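Uncharacterized protein (Aeromonas hydrophila J-1, PDB 6R1J) is AhlC, one component, here in its soluble form, of the tripartite alpha-pore-forming toxin AHL, which probably perforates target membranes. Local coordinates at residues Gln121-Glu126 with Gln195-Phe200; Gln107-Arg112 with Gln209-Leu214; Leu64-Gln69 with Thr256-Leu261; Gln90-Ile95 with Ser226-Asp231. The protein carries 3 engineered substitutions. All coordinates share one frame; numbering follows the deposited sequence.

Contact 1. Residues Gln121-Glu126 with Gln195-Phe200; sequences QRIGVE and QRQQGF
The long antiparallel helical hairpin of this component of an alpha-pore-forming toxin brings Ile123 and Gly124 of helix 78-157 up to Gln197 of helix 163-236. The two helices come close at this level, with the CA atoms of Gly124 and Gln197 separated by 7.3 Å, yet the contact is slight: only about 75 Å² is buried in all, and Gln197 is the one residue of segment 195-200 that bridges the space. Its CG lies beside the backbone N (chi1 -74°) and the chain continues extended, which carries the terminal amide straight across to the other helix. There the side chains of Gln197 and Ile123 meet at roughly a right angle. The branch methyl of Ile123, rather than its longer CG1-CD1 arm, does the touching, and it lies near both ends of the amide, with Ile123 CG2 4.1 Å from Gln197 NE2. Gly124 offers bare backbone to the same group.

Further residues pack on the pair. Leu26 and Pro27, in the loop before helix 28-70, and Leu127 on helix 78-157 pack on Gln197, while Asn29 touches Ile123. Outside the contact, Arg122 and Glu126 of this chain form reciprocal salt bridges with Glu126 and Arg122 of the second subunit, so the hairpin also joins an intersubunit interface here.

Despite its polarity, the glutamine oxygen is buried without a hydrogen-bonding partner in the model: Gln197 OE1 sits 3.7 Å from Ile123 CG2 and 4.2 Å from Gly124 N.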
loop_
_atom_site.group_PDB
_atom_site.type_symbol
_atom_site.label_atom_id
_atom_site.label_comp_id
_atom_site.label_asym_id
_atom_site.label_seq_id
_atom_site.Cartn_x
_atom_site.Cartn_y
_atom_site.Cartn_z
ATOM N N GLN A 121 -11.052 8.098 -4.932
ATOM C CA GLN A 121 -10.393 6.952 -5.611
ATOM C C GLN A 121 -10.652 7.012 -7.122
ATOM O O GLN A 121 -9.703 6.836 -7.862
ATOM C CB GLN A 121 -10.874 5.661 -4.988
ATOM C CG GLN A 121 -10.253 5.437 -3.616
ATOM C CD GLN A 121 -10.695 4.097 -3.107
ATOM O OE1 GLN A 121 -11.542 3.988 -2.221
ATOM N NE2 GLN A 121 -10.209 3.068 -3.780
ATOM N N ARG A 122 -11.884 7.313 -7.549
ATOM C CA ARG A 122 -12.215 7.445 -8.996
ATOM C C ARG A 122 -11.352 8.556 -9.570
ATOM O O ARG A 122 -10.753 8.365 -10.614
ATOM C CB ARG A 122 -13.689 7.756 -9.256
ATOM C CG ARG A 122 -14.668 6.693 -8.803
ATOM C CD ARG A 122 -16.084 7.027 -9.283
ATOM N NE ARG A 122 -16.985 5.959 -8.917
ATOM C CZ ARG A 122 -17.781 5.964 -7.875
ATOM N NH1 ARG A 122 -17.841 7.015 -7.056
ATOM N NH2 ARG A 122 -18.528 4.902 -7.654
ATOM N N ILE A 123 -11.215 9.653 -8.842
ATOM C CA ILE A 123 -10.390 10.804 -9.266
ATOM C C ILE A 123 -8.914 10.377 -9.389
ATOM O O ILE A 123 -8.276 10.799 -10.367
ATOM C CB ILE A 123 -10.624 11.989 -8.316
ATOM C CG1 ILE A 123 -12.037 12.548 -8.530
ATOM C CG2 ILE A 123 -9.579 13.064 -8.516
ATOM C CD1 ILE A 123 -12.427 13.655 -7.572
ATOM N N GLY A 124 -8.405 9.570 -8.449
ATOM C CA GLY A 124 -6.999 9.111 -8.489
ATOM C C GLY A 124 -6.751 8.256 -9.727
ATOM O O GLY A 124 -5.726 8.408 -10.357
ATOM N N VAL A 125 -7.711 7.429 -10.115
ATOM C CA VAL A 125 -7.570 6.569 -11.320
ATOM C C VAL A 125 -7.568 7.481 -12.550
ATOM O O VAL A 125 -6.749 7.260 -13.434
ATOM C CB VAL A 125 -8.647 5.476 -11.377
ATOM C CG1 VAL A 125 -8.486 4.634 -12.629
ATOM C CG2 VAL A 125 -8.631 4.597 -10.133
ATOM N N GLU A 126 -8.347 8.562 -12.565
ATOM C CA GLU A 126 -8.384 9.466 -13.751
ATOM C C GLU A 126 -7.053 10.233 -13.834
ATOM O O GLU A 126 -6.567 10.438 -14.963
ATOM C CB GLU A 126 -9.711 10.242 -13.779
ATOM C CG GLU A 126 -10.940 9.339 -13.957
ATOM C CD GLU A 126 -10.889 8.293 -15.075
ATOM O OE1 GLU A 126 -10.287 8.589 -16.132
ATOM O OE2 GLU A 126 -11.454 7.159 -14.890
ATOM N N GLN A 195 0.542 11.695 -5.301
ATOM C CA GLN A 195 1.199 11.444 -3.989
ATOM C C GLN A 195 0.393 12.089 -2.853
ATOM O O GLN A 195 0.075 11.406 -1.845
ATOM C CB GLN A 195 2.643 11.931 -4.098
ATOM C CG GLN A 195 3.447 11.949 -2.811
ATOM C CD GLN A 195 4.825 12.487 -3.141
ATOM O OE1 GLN A 195 5.803 11.741 -3.252
ATOM N NE2 GLN A 195 4.901 13.780 -3.401
ATOM N N ARG A 196 0.016 13.356 -3.013
ATOM C CA ARG A 196 -0.729 14.092 -1.972
ATOM C C ARG A 196 -2.091 13.450 -1.765
ATOM O O ARG A 196 -2.520 13.282 -0.601
ATOM C CB ARG A 196 -0.902 15.536 -2.422
ATOM C CG ARG A 196 -1.505 16.431 -1.369
ATOM C CD ARG A 196 -1.553 17.848 -1.891
ATOM N NE ARG A 196 -0.234 18.420 -2.147
ATOM C CZ ARG A 196 0.010 19.740 -2.204
ATOM N NH1 ARG A 196 -0.969 20.611 -1.991
ATOM N NH2 ARG A 196 1.239 20.189 -2.417
ATOM N N GLN A 197 -2.809 13.135 -2.835
ATOM C CA GLN A 197 -4.129 12.493 -2.645
ATOM C C GLN A 197 -3.972 11.118 -1.977
ATOM O O GLN A 197 -4.865 10.750 -1.216
ATOM C CB GLN A 197 -4.919 12.353 -3.954
ATOM C CG GLN A 197 -5.474 13.685 -4.428
ATOM C CD GLN A 197 -6.438 13.599 -5.591
ATOM O OE1 GLN A 197 -7.108 12.581 -5.810
ATOM N NE2 GLN A 197 -6.457 14.681 -6.366
ATOM N N GLN A 198 -2.998 10.312 -2.368
ATOM C CA GLN A 198 -2.823 8.970 -1.734
ATOM C C GLN A 198 -2.576 9.177 -0.225
ATOM O O GLN A 198 -3.160 8.456 0.620
ATOM C CB GLN A 198 -1.662 8.227 -2.390
ATOM C CG GLN A 198 -1.968 7.757 -3.812
ATOM C CD GLN A 198 -0.722 7.295 -4.539
ATOM O OE1 GLN A 198 0.386 7.758 -4.252
ATOM N NE2 GLN A 198 -0.880 6.390 -5.511
ATOM N N GLY A 199 -1.722 10.125 0.129
ATOM C CA GLY A 199 -1.455 10.438 1.545
ATOM C C GLY A 199 -2.746 10.808 2.247
ATOM O O GLY A 199 -3.036 10.299 3.362
ATOM N N PHE A 200 -3.548 11.670 1.644
ATOM C CA PHE A 200 -4.831 12.104 2.248
ATOM C C PHE A 200 -5.777 10.916 2.429
ATOM O O PHE A 200 -6.404 10.745 3.477
ATOM C CB PHE A 200 -5.471 13.180 1.360
ATOM C CG PHE A 200 -6.766 13.665 1.913
ATOM C CD1 PHE A 200 -6.796 14.692 2.849
ATOM C CD2 PHE A 200 -7.970 13.157 1.444
ATOM C CE1 PHE A 200 -8.015 15.158 3.336
ATOM C CE2 PHE A 200 -9.180 13.636 1.934
ATOM C CZ PHE A 200 -9.203 14.636 2.876
#

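Contact 2. Residues Gln107-Arg112 with Gln209-Leu214; sequences QSANDR and QQFGSL
Phe211 reaches from helix 163-236 onto Ala109 and Asn110 of helix 78-157, and its ring carries most of the contact. Asn110 lies over one face in a CH-pi arrangement: its CB is 4.1 Å from the centroid of the Phe211 ring and 27° off the ring normal. Ala109 comes in at the rim instead, near the ring plane, with its CB 3.9 Å from Phe211 CE2. The asparagine side chain runs past the phenylalanine in the opposite direction, and its amide is turned 57° from the ring, with Asn110 OD1 3.5 Å from Phe211 CD2.

The phenyl group owes its position to an uncommon torsion. CG is broadly anti to the backbone N, but a chi2 of -13° leaves the ring almost in the plane of the CA-CB-CG atoms instead of upright to it, and the edge that includes CE2 is thereby pushed towards the turn of Ala109 and Asn110.

A second shell fixes these groups. Ser208 OG, on the helix of the phenylalanine, is hydrogen-bonded to Asn110 OD1 and so bridges the two helices just outside the contact; Ile215 packs against Asn110. Asn36 ND2 bonds to the carbonyl oxygen of Ala109, and Val40 touches the alanine methyl. Leu44 of helix 28-70 and Met13 of helix 5-21 add further cover to Phe211, making this a junction of four helices in the bundle core.

The chemistry is thus divided within one residue: Asn110 gives its aliphatic CB to the aromatic face while its amide oxygen is satisfied by a serine hydroxyl.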
loop_
_atom_site.group_PDB
_atom_site.type_symbol
_atom_site.label_atom_id
_atom_site.label_comp_id
_atom_site.label_asym_id
_atom_site.label_seq_id
_atom_site.Cartn_x
_atom_site.Cartn_y
_atom_site.Cartn_z
ATOM N N GLN A 107 -23.037 6.213 12.113
ATOM C CA GLN A 107 -23.152 5.541 10.801
ATOM C C GLN A 107 -23.365 6.584 9.684
ATOM O O GLN A 107 -22.758 6.402 8.621
ATOM C CB GLN A 107 -24.265 4.508 10.827
ATOM C CG GLN A 107 -23.849 3.259 11.578
ATOM C CD GLN A 107 -25.040 2.396 11.874
ATOM O OE1 GLN A 107 -26.161 2.896 11.992
ATOM N NE2 GLN A 107 -24.796 1.093 11.972
ATOM N N SER A 108 -24.191 7.604 9.910
ATOM C CA SER A 108 -24.439 8.674 8.899
ATOM C C SER A 108 -23.118 9.307 8.505
ATOM O O SER A 108 -22.830 9.372 7.336
ATOM C CB SER A 108 -25.366 9.740 9.382
ATOM O OG SER A 108 -26.604 9.150 9.666
ATOM N N ALA A 109 -22.378 9.816 9.473
ATOM C CA ALA A 109 -21.135 10.548 9.206
ATOM C C ALA A 109 -20.127 9.609 8.520
ATOM O O ALA A 109 -19.419 10.058 7.573
ATOM C CB ALA A 109 -20.570 11.118 10.487
ATOM N N ASN A 110 -19.984 8.390 9.046
ATOM C CA ASN A 110 -18.959 7.441 8.533
ATOM C C ASN A 110 -19.313 7.061 7.086
ATOM O O ASN A 110 -18.416 6.972 6.249
ATOM C CB ASN A 110 -18.840 6.197 9.410
ATOM C CG ASN A 110 -17.585 5.407 9.119
ATOM O OD1 ASN A 110 -16.497 5.968 8.961
ATOM N ND2 ASN A 110 -17.738 4.103 9.063
ATOM N N ASP A 111 -20.576 6.806 6.803
ATOM C CA ASP A 111 -21.020 6.424 5.429
ATOM C C ASP A 111 -20.685 7.533 4.415
ATOM O O ASP A 111 -20.346 7.185 3.275
ATOM C CB ASP A 111 -22.509 6.076 5.416
ATOM C CG ASP A 111 -22.824 4.765 6.124
ATOM O OD1 ASP A 111 -21.873 4.039 6.502
ATOM O OD2 ASP A 111 -23.989 4.515 6.330
ATOM N N ARG A 112 -20.770 8.805 4.809
ATOM C CA ARG A 112 -20.437 9.965 3.934
ATOM C C ARG A 112 -18.929 9.951 3.709
ATOM O O ARG A 112 -18.481 10.224 2.576
ATOM C CB ARG A 112 -20.964 11.299 4.484
ATOM C CG ARG A 112 -22.476 11.465 4.386
ATOM C CD ARG A 112 -22.912 12.911 4.577
ATOM N NE ARG A 112 -22.229 13.582 5.696
ATOM C CZ ARG A 112 -22.666 13.548 6.965
ATOM N NH1 ARG A 112 -23.754 12.871 7.277
ATOM N NH2 ARG A 112 -22.020 14.185 7.925
ATOM N N GLN A 209 -11.474 3.598 9.689
ATOM C CA GLN A 209 -11.217 2.325 10.427
ATOM C C GLN A 209 -11.458 2.577 11.938
ATOM O O GLN A 209 -12.180 1.809 12.537
ATOM C CB GLN A 209 -9.812 1.809 10.086
ATOM C CG GLN A 209 -9.427 0.453 10.711
ATOM C CD GLN A 209 -8.908 0.595 12.136
ATOM O OE1 GLN A 209 -8.181 1.525 12.474
ATOM N NE2 GLN A 209 -9.336 -0.306 13.002
ATOM N N GLN A 210 -10.875 3.612 12.531
ATOM C CA GLN A 210 -11.080 3.956 13.962
ATOM C C GLN A 210 -12.554 4.281 14.204
ATOM O O GLN A 210 -13.145 3.810 15.213
ATOM C CB GLN A 210 -10.167 5.108 14.353
ATOM C CG GLN A 210 -8.693 4.766 14.221
ATOM C CD GLN A 210 -8.200 3.850 15.322
ATOM O OE1 GLN A 210 -8.799 3.801 16.399
ATOM N NE2 GLN A 210 -7.121 3.134 15.031
ATOM N N PHE A 211 -13.188 5.022 13.298
ATOM C CA PHE A 211 -14.627 5.342 13.441
ATOM C C PHE A 211 -15.396 4.017 13.457
ATOM O O PHE A 211 -16.374 3.845 14.212
ATOM C CB PHE A 211 -15.107 6.238 12.289
ATOM C CG PHE A 211 -16.286 7.128 12.574
ATOM C CD1 PHE A 211 -17.090 6.972 13.694
ATOM C CD2 PHE A 211 -16.608 8.142 11.681
ATOM C CE1 PHE A 211 -18.134 7.857 13.965
ATOM C CE2 PHE A 211 -17.703 8.973 11.907
ATOM C CZ PHE A 211 -18.458 8.840 13.050
ATOM N N GLY A 212 -15.041 3.095 12.556
ATOM C CA GLY A 212 -15.716 1.780 12.493
ATOM C C GLY A 212 -15.592 1.034 13.833
ATOM O O GLY A 212 -16.541 0.338 14.237
ATOM N N SER A 213 -14.433 1.104 14.487
ATOM C CA SER A 213 -14.227 0.427 15.794
ATOM C C SER A 213 -15.163 1.071 16.819
ATOM O O SER A 213 -15.778 0.354 17.620
ATOM C CB SER A 213 -12.800 0.488 16.215
ATOM O OG SER A 213 -12.030 -0.337 15.365
ATOM N N LEU A 214 -15.286 2.394 16.780
ATOM C CA LEU A 214 -16.232 3.119 17.665
ATOM C C LEU A 214 -17.669 2.659 17.401
ATOM O O LEU A 214 -18.392 2.331 18.378
ATOM C CB LEU A 214 -16.028 4.626 17.499
ATOM C CG LEU A 214 -16.937 5.534 18.339
ATOM C CD1 LEU A 214 -16.254 6.884 18.577
ATOM C CD2 LEU A 214 -18.287 5.748 17.675
#

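Contact 3. Residues Leu64-Gln69 with Thr256-Leu261; sequences LQLTQQ and TEVRTL
Helix 28-70 and helix 244-264 run antiparallel here, with Leu66 and Val258 facing each other at a CA separation of 9.2 Å, wide enough for side chains from both to fill the gap. The contact belongs to the helical bundle of the toxin's body, where the short C-terminal helix 244-264 packs along helix 28-70. Leu66 and Val258 form its apolar part, crossing at a slant, and a single methyl from each does the work: Leu66 CD1 is 3.8 Å from Val258 CG2. Phe251 and Ala254 on the C-terminal helix also pack on Leu66, while Val258 also touches Ala59 and Leu62 of helix 28-70.

Beside this pair, Arg259 stretches across to Thr67. Its chain is extended from CG to NE, which carries the guanidinium along to the neighbouring helix, where Arg259 NH2 lies 3.9 Å from Thr67 CG2. That is mere packing at about a right angle; the charge itself is engaged by Glu63, whose OE1 forms a salt bridge with Arg259 NE. The side of segment 256-261 turned from helix 28-70 serves the assembly, since Glu257 makes a salt bridge with Lys152 of the third subunit and Thr260 a hydrogen bond with Gln177 of that subunit.

One torsion turns the hydroxyl of Thr67 back onto its own helix and leaves CG2 beside the backbone N: with chi1 at 58°, Thr67 OG1 donates a 2.9 Å hydrogen bond to Leu64 O, approaching at a C=O...OG1 angle of 109° on a carbonyl that Gln68 N also uses.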
loop_
_atom_site.group_PDB
_atom_site.type_symbol
_atom_site.label_atom_id
_atom_site.label_comp_id
_atom_site.label_asym_id
_atom_site.label_seq_id
_atom_site.Cartn_x
_atom_site.Cartn_y
_atom_site.Cartn_z
ATOM N N LEU A 64 -26.588 -2.647 41.375
ATOM C CA LEU A 64 -26.936 -2.698 42.832
ATOM C C LEU A 64 -28.430 -3.065 43.014
ATOM O O LEU A 64 -28.769 -3.923 43.840
ATOM C CB LEU A 64 -26.556 -1.347 43.434
ATOM C CG LEU A 64 -26.792 -1.175 44.935
ATOM C CD1 LEU A 64 -26.150 -2.308 45.721
ATOM C CD2 LEU A 64 -26.253 0.175 45.385
ATOM N N GLN A 65 -29.317 -2.528 42.180
ATOM C CA GLN A 65 -30.757 -2.868 42.228
ATOM C C GLN A 65 -30.926 -4.370 42.031
ATOM O O GLN A 65 -31.685 -4.975 42.797
ATOM C CB GLN A 65 -31.548 -2.082 41.193
ATOM C CG GLN A 65 -31.706 -0.602 41.491
ATOM C CD GLN A 65 -32.321 0.127 40.313
ATOM O OE1 GLN A 65 -32.156 -0.269 39.154
ATOM N NE2 GLN A 65 -32.992 1.235 40.593
ATOM N N LEU A 66 -30.216 -4.968 41.069
ATOM C CA LEU A 66 -30.344 -6.411 40.816
ATOM C C LEU A 66 -29.751 -7.210 41.987
ATOM O O LEU A 66 -30.363 -8.210 42.339
ATOM C CB LEU A 66 -29.714 -6.792 39.474
ATOM C CG LEU A 66 -30.435 -6.189 38.244
ATOM C CD1 LEU A 66 -29.654 -6.494 36.960
ATOM C CD2 LEU A 66 -31.831 -6.736 38.134
ATOM N N THR A 67 -28.596 -6.841 42.530
ATOM C CA THR A 67 -28.019 -7.637 43.656
ATOM C C THR A 67 -28.996 -7.572 44.866
ATOM O O THR A 67 -29.196 -8.603 45.508
ATOM C CB THR A 67 -26.581 -7.193 43.935
ATOM O OG1 THR A 67 -26.587 -5.797 44.231
ATOM C CG2 THR A 67 -25.635 -7.454 42.786
ATOM N N GLN A 68 -29.606 -6.416 45.112
ATOM C CA GLN A 68 -30.604 -6.200 46.195
ATOM C C GLN A 68 -31.810 -7.091 45.936
ATOM O O GLN A 68 -32.169 -7.817 46.854
ATOM C CB GLN A 68 -30.930 -4.718 46.379
ATOM C CG GLN A 68 -29.789 -3.937 46.992
ATOM C CD GLN A 68 -29.935 -2.435 46.951
ATOM O OE1 GLN A 68 -30.646 -1.859 46.138
ATOM N NE2 GLN A 68 -29.198 -1.771 47.811
ATOM N N GLN A 69 -32.311 -7.195 44.696
ATOM C CA GLN A 69 -33.388 -8.159 44.406
ATOM C C GLN A 69 -32.922 -9.579 44.671
ATOM O O GLN A 69 -33.708 -10.380 45.197
ATOM C CB GLN A 69 -33.914 -8.133 42.963
ATOM C CG GLN A 69 -34.678 -6.876 42.613
ATOM C CD GLN A 69 -35.975 -6.790 43.377
ATOM O OE1 GLN A 69 -36.661 -7.788 43.554
ATOM N NE2 GLN A 69 -36.291 -5.589 43.830
ATOM N N THR A 256 -25.725 -10.348 34.440
ATOM C CA THR A 256 -24.604 -10.632 33.498
ATOM C C THR A 256 -24.565 -9.556 32.405
ATOM O O THR A 256 -23.443 -9.123 32.023
ATOM C CB THR A 256 -24.623 -12.036 32.868
ATOM O OG1 THR A 256 -25.667 -12.167 31.897
ATOM C CG2 THR A 256 -24.720 -13.149 33.893
ATOM N N GLU A 257 -25.723 -9.090 31.929
ATOM C CA GLU A 257 -25.770 -8.109 30.806
ATOM C C GLU A 257 -25.330 -6.763 31.357
ATOM O O GLU A 257 -24.545 -6.074 30.678
ATOM C CB GLU A 257 -27.157 -8.075 30.136
ATOM C CG GLU A 257 -27.597 -9.429 29.577
ATOM C CD GLU A 257 -26.732 -9.985 28.450
ATOM O OE1 GLU A 257 -25.857 -9.264 27.960
ATOM O OE2 GLU A 257 -26.896 -11.157 28.096
ATOM N N VAL A 258 -25.805 -6.390 32.556
ATOM C CA VAL A 258 -25.393 -5.116 33.203
ATOM C C VAL A 258 -23.874 -5.098 33.328
ATOM O O VAL A 258 -23.284 -4.072 33.035
ATOM C CB VAL A 258 -26.038 -4.904 34.580
ATOM C CG1 VAL A 258 -25.396 -3.739 35.319
ATOM C CG2 VAL A 258 -27.523 -4.688 34.436
ATOM N N ARG A 259 -23.271 -6.193 33.779
ATOM C CA ARG A 259 -21.790 -6.258 33.948
ATOM C C ARG A 259 -21.116 -6.232 32.573
ATOM O O ARG A 259 -20.012 -5.695 32.454
ATOM C CB ARG A 259 -21.431 -7.497 34.771
ATOM C CG ARG A 259 -21.861 -7.274 36.212
ATOM C CD ARG A 259 -21.467 -8.333 37.203
ATOM N NE ARG A 259 -21.795 -7.781 38.520
ATOM C CZ ARG A 259 -22.111 -8.525 39.552
ATOM N NH1 ARG A 259 -22.167 -9.823 39.376
ATOM N NH2 ARG A 259 -22.410 -7.984 40.720
ATOM N N THR A 260 -21.722 -6.839 31.561
ATOM C CA THR A 260 -21.202 -6.727 30.177
ATOM C C THR A 260 -21.135 -5.249 29.803
ATOM O O THR A 260 -20.122 -4.823 29.272
ATOM C CB THR A 260 -21.968 -7.631 29.213
ATOM O OG1 THR A 260 -21.829 -8.945 29.750
ATOM C CG2 THR A 260 -21.405 -7.597 27.799
ATOM N N LEU A 261 -22.172 -4.455 30.035
ATOM C CA LEU A 261 -22.123 -3.015 29.659
ATOM C C LEU A 261 -20.927 -2.319 30.311
ATOM O O LEU A 261 -20.285 -1.434 29.681
ATOM C CB LEU A 261 -23.374 -2.322 30.178
ATOM C CG LEU A 261 -24.663 -2.565 29.444
ATOM C CD1 LEU A 261 -25.795 -1.902 30.206
ATOM C CD2 LEU A 261 -24.587 -2.052 28.006
#

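Contact 4. Residues Gln90-Ile95 with Ser226-Asp231; sequences QEIAPI and SLLGGD
Ile92 points from helix 78-157 towards Leu228 and Gly229 of helix 163-236, and the far end of its longer branch makes the contact. CG1 lies beside the backbone N (chi1 -77°) and chi2 is extended at 163°, so the arm is straight and CD1 is its leading atom; the CG2 branch stays further back. Leu228 answers with its CG anti to the backbone N, at a chi1 of 171°, and it presents the fork of its side chain: Ile92 CD1 is 4.3 Å from Leu228 CG and 4.4 Å from Leu228 CD2, with the other methyl more remote. The same isoleucine methyl also rests over bare backbone, 4.4 Å from Gly229 CA. Spacings of this size describe a loose apolar touch.

The pair lies between the two arms of the long antiparallel hairpin, inside the helical bundle, and the helices draw together to 7.5 Å between the CA atoms of Ile92 and Gly229. Phe58 of helix 28-70 touches both Ile92 and Leu228, Ile225 packs on Ile92, and Ala254 of helix 244-264 reaches Leu228, so helices 28-70, 78-157, 163-236 and 244-264 all meet around this point.

Just beyond Ile92 helix 78-157 is kinked. The ring nitrogen of Pro94 has no hydrogen to give to the preceding turn, and Ile95 N bonds back only three residues, 2.8 Å to Ile92 O. Ile95 turns its side chain onto Val55 and Ile225. On the other segment, Asp231 OD2 makes a salt bridge with Lys152 of the third subunit.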
loop_
_atom_site.group_PDB
_atom_site.type_symbol
_atom_site.label_atom_id
_atom_site.label_comp_id
_atom_site.label_asym_id
_atom_site.label_seq_id
_atom_site.Cartn_x
_atom_site.Cartn_y
_atom_site.Cartn_z
ATOM N N GLN A 90 -38.528 1.733 32.498
ATOM C CA GLN A 90 -38.595 3.215 32.366
ATOM C C GLN A 90 -37.196 3.815 32.359
ATOM O O GLN A 90 -36.983 4.896 31.753
ATOM C CB GLN A 90 -39.385 3.812 33.529
ATOM C CG GLN A 90 -40.864 3.452 33.487
ATOM C CD GLN A 90 -41.600 3.892 34.734
ATOM O OE1 GLN A 90 -41.072 4.644 35.557
ATOM N NE2 GLN A 90 -42.827 3.411 34.878
ATOM N N GLU A 91 -36.265 3.170 33.055
ATOM C CA GLU A 91 -34.887 3.680 33.150
ATOM C C GLU A 91 -34.061 3.188 31.955
ATOM O O GLU A 91 -33.082 3.859 31.636
ATOM C CB GLU A 91 -34.313 3.363 34.530
ATOM C CG GLU A 91 -34.845 4.304 35.584
ATOM C CD GLU A 91 -34.430 3.960 37.005
ATOM O OE1 GLU A 91 -33.606 3.035 37.183
ATOM O OE2 GLU A 91 -34.950 4.612 37.932
ATOM N N ILE A 92 -34.374 2.038 31.371
ATOM C CA ILE A 92 -33.654 1.545 30.161
ATOM C C ILE A 92 -34.009 2.450 28.963
ATOM O O ILE A 92 -33.106 2.850 28.248
ATOM C CB ILE A 92 -34.039 0.075 29.915
ATOM C CG1 ILE A 92 -33.302 -0.853 30.884
ATOM C CG2 ILE A 92 -33.817 -0.367 28.472
ATOM C CD1 ILE A 92 -33.912 -2.209 30.970
ATOM N N ALA A 93 -35.291 2.796 28.794
ATOM C CA ALA A 93 -35.840 3.510 27.607
ATOM C C ALA A 93 -34.918 4.636 27.174
ATOM O O ALA A 93 -34.487 4.623 26.034
ATOM C CB ALA A 93 -37.238 4.033 27.844
ATOM N N PRO A 94 -34.617 5.649 28.016
ATOM C CA PRO A 94 -33.741 6.746 27.609
ATOM C C PRO A 94 -32.294 6.351 27.261
ATOM O O PRO A 94 -31.686 7.036 26.468
ATOM C CB PRO A 94 -33.704 7.682 28.821
ATOM C CG PRO A 94 -34.160 6.814 29.992
ATOM C CD PRO A 94 -35.114 5.808 29.391
ATOM N N ILE A 95 -31.752 5.272 27.842
ATOM C CA ILE A 95 -30.333 4.893 27.579
ATOM C C ILE A 95 -30.321 4.157 26.248
ATOM O O ILE A 95 -29.374 4.389 25.489
ATOM C CB ILE A 95 -29.685 4.067 28.723
ATOM C CG1 ILE A 95 -29.794 4.781 30.078
ATOM C CG2 ILE A 95 -28.223 3.781 28.416
ATOM C CD1 ILE A 95 -28.982 6.051 30.178
ATOM N N SER A 226 -30.314 -4.389 24.647
ATOM C CA SER A 226 -31.502 -5.116 24.138
ATOM C C SER A 226 -31.618 -6.486 24.829
ATOM O O SER A 226 -32.728 -6.931 25.173
ATOM C CB SER A 226 -31.490 -5.227 22.609
ATOM O OG SER A 226 -32.648 -5.917 22.204
ATOM N N LEU A 227 -30.532 -7.211 24.995
ATOM C CA LEU A 227 -30.582 -8.512 25.701
ATOM C C LEU A 227 -31.025 -8.266 27.160
ATOM O O LEU A 227 -31.856 -9.034 27.670
ATOM C CB LEU A 227 -29.207 -9.178 25.634
ATOM C CG LEU A 227 -28.675 -9.582 24.259
ATOM C CD1 LEU A 227 -27.241 -10.106 24.392
ATOM C CD2 LEU A 227 -29.575 -10.623 23.617
ATOM N N LEU A 228 -30.544 -7.184 27.783
ATOM C CA LEU A 228 -30.902 -6.808 29.177
ATOM C C LEU A 228 -32.417 -6.591 29.258
ATOM O O LEU A 228 -33.049 -7.169 30.171
ATOM C CB LEU A 228 -30.142 -5.547 29.572
ATOM C CG LEU A 228 -30.549 -4.907 30.902
ATOM C CD1 LEU A 228 -30.326 -5.868 32.063
ATOM C CD2 LEU A 228 -29.758 -3.647 31.131
ATOM N N GLY A 229 -32.983 -5.833 28.302
ATOM C CA GLY A 229 -34.425 -5.593 28.162
ATOM C C GLY A 229 -35.221 -6.878 28.127
ATOM O O GLY A 229 -36.284 -6.946 28.783
ATOM N N GLY A 230 -34.738 -7.874 27.391
ATOM C CA GLY A 230 -35.414 -9.168 27.211
ATOM C C GLY A 230 -35.431 -9.966 28.508
ATOM O O GLY A 230 -36.462 -10.596 28.851
ATOM N N ASP A 231 -34.309 -9.977 29.232
ATOM C CA ASP A 231 -34.245 -10.629 30.563
ATOM C C ASP A 231 -35.277 -9.969 31.487
ATOM O O ASP A 231 -36.073 -10.693 32.093
ATOM C CB ASP A 231 -32.818 -10.557 31.112
ATOM C CG ASP A 231 -31.863 -11.492 30.399
ATOM O OD1 ASP A 231 -32.337 -12.540 29.937
ATOM O OD2 ASP A 231 -30.636 -11.209 30.392
#

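How the contacts relate
From the N terminus, helix 28-70 supplies the first half of contact 3, whose partner on helix 244-264 comes near the end of the chain; it therefore closes the outermost loop. Helix 78-157 then contributes to contacts 4, 2 and 1 in turn, and helix 163-236 returns through them in reverse, so the closures are concentric and none cross. These three staple one antiparallel hairpin at successive levels, with centres about 25 Å apart from contact 4 to 2 and 21 Å from 2 to 1. Contacts 3 and 4 touch, Val258 CG2 lying 3.9 Å from Leu228 CD1, which ties the C-terminal helix, and with it helix 28-70, to the hairpin.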